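Local coordinates for topoisomerase I-like protein (PDB 2B9S), which relaxes supercoiled DNA by transiently cutting and rejoining one strand, as expected of a eukaryotic type IB topoisomerase, at residues 186-189 with 190-194. Sequence-based numbering, arbitrary orientation.
Sequences INIG and ETAEV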
loop_
_atom_site.group_PDB
_atom_site.type_symbol
_atom_site.label_atom_id
_atom_site.label_comp_id
_atom_site.label_asym_id
_atom_site.label_seq_id
_atom_site.Cartn_x
_atom_site.Cartn_y
_atom_site.Cartn_z
ATOM N N ILE D 186 -8.172 18.155 11.637
ATOM C CA ILE D 186 -9.025 18.436 10.485
ATOM C C ILE D 186 -8.325 19.443 9.572
ATOM O O ILE D 186 -7.815 20.471 10.027
ATOM C CB ILE D 186 -10.420 18.944 10.950
ATOM C CG1 ILE D 186 -11.192 17.822 11.672
ATOM C CG2 ILE D 186 -11.209 19.531 9.788
ATOM C CD1 ILE D 186 -11.890 16.781 10.779
ATOM N N ASN D 187 -8.249 19.107 8.286
ATOM C CA ASN D 187 -7.763 20.045 7.275
ATOM C C ASN D 187 -8.924 20.431 6.374
ATOM O O ASN D 187 -9.526 19.569 5.725
ATOM C CB ASN D 187 -6.630 19.458 6.432
ATOM C CG ASN D 187 -5.929 20.508 5.592
ATOM O OD1 ASN D 187 -5.418 21.477 6.119
ATOM N ND2 ASN D 187 -5.891 20.306 4.288
ATOM N N ILE D 188 -9.221 21.731 6.350
ATOM C CA ILE D 188 -10.400 22.276 5.668
ATOM C C ILE D 188 -10.162 23.739 5.214
ATOM O O ILE D 188 -9.186 24.367 5.638
ATOM C CB ILE D 188 -11.636 22.142 6.605
ATOM C CG1 ILE D 188 -12.942 22.097 5.802
ATOM C CG2 ILE D 188 -11.570 23.146 7.768
ATOM C CD1 ILE D 188 -14.123 21.640 6.579
ATOM N N GLY D 189 -11.040 24.276 4.359
ATOM C CA GLY D 189 -10.941 25.687 3.933
ATOM C C GLY D 189 -11.258 26.677 5.038
ATOM O O GLY D 189 -12.133 26.427 5.860
ATOM N N GLU D 190 -10.548 27.805 5.053
ATOM C CA GLU D 190 -10.772 28.899 6.026
ATOM C C GLU D 190 -12.239 29.349 6.157
ATOM O O GLU D 190 -12.670 29.760 7.224
ATOM C CB GLU D 190 -9.965 30.156 5.657
ATOM C CG GLU D 190 -8.563 29.957 5.156
ATOM C CD GLU D 190 -8.520 29.603 3.684
ATOM O OE1 GLU D 190 -8.509 30.516 2.817
ATOM O OE2 GLU D 190 -8.500 28.392 3.408
ATOM N N THR D 191 -12.986 29.309 5.059
ATOM C CA THR D 191 -14.344 29.845 5.033
ATOM C C THR D 191 -15.392 28.742 5.097
ATOM O O THR D 191 -16.586 29.035 5.054
ATOM C CB THR D 191 -14.611 30.720 3.747
ATOM O OG1 THR D 191 -14.608 29.895 2.570
ATOM C CG2 THR D 191 -13.578 31.818 3.590
ATOM N N ALA D 192 -14.956 27.482 5.191
ATOM C CA ALA D 192 -15.896 26.357 5.218
ATOM C C ALA D 192 -16.542 26.186 6.591
ATOM O O ALA D 192 -16.003 26.631 7.611
ATOM C CB ALA D 192 -15.229 25.064 4.781
ATOM N N GLU D 193 -17.704 25.545 6.600
ATOM C CA GLU D 193 -18.276 25.037 7.840
ATOM C C GLU D 193 -17.403 23.892 8.419
ATOM O O GLU D 193 -17.134 22.900 7.728
ATOM C CB GLU D 193 -19.685 24.548 7.565
ATOM C CG GLU D 193 -20.609 24.678 8.732
ATOM C CD GLU D 193 -22.029 24.293 8.370
ATOM O OE1 GLU D 193 -22.499 24.716 7.279
ATOM O OE2 GLU D 193 -22.667 23.561 9.173
ATOM N N VAL D 194 -16.956 24.051 9.667
ATOM C CA VAL D 194 -16.107 23.058 10.335
ATOM C C VAL D 194 -16.954 21.882 10.842
ATOM O O VAL D 194 -17.955 22.104 11.526
ATOM C CB VAL D 194 -15.276 23.689 11.506
ATOM C CG1 VAL D 194 -14.480 22.623 12.276
ATOM C CG2 VAL D 194 -14.309 24.745 10.982
#
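Gly189 and Ala192 form the ends of a type I beta turn, which reverses the chain just past a strand and is closed by a hydrogen bond from Ala192 N to Gly189 O (3.1 Å). Glu190 and Thr191 fill the turn's corners, where polar side chains suit an exposed position. Beyond the turn the chain passes back alongside Ile188, whose CG1 lies 3.9 Å from Ala192 CB. With CG1 anti to the backbone N (chi1 -155°) and chi2 extended, the side chain carries its end past that methyl, and Ile188 CD1 comes to rest 3.5 Å from Glu193 O. The apolar, branched Ile188 reaches from one arm of the turn to the other, where the single methyl of Ala192 leaves it room to lie close. Glu190, bent at chi2 (82°), folds back so that its OE2 lies 3.6 Å from Gly189 C; the same oxygen is hydrogen-bonded to His210. The turn belongs to the enzyme's DNA-binding fragment, its nearest atom about 7 Å from the bound nucleic acid. It leads out of strand 185-187, which lies between strands 205-207 and 216-219 in a mixed sheet, and Ile188 and Val194, apolar as suits packing on another valine, both touch Val206 of the parallel neighbour, strand 205-207.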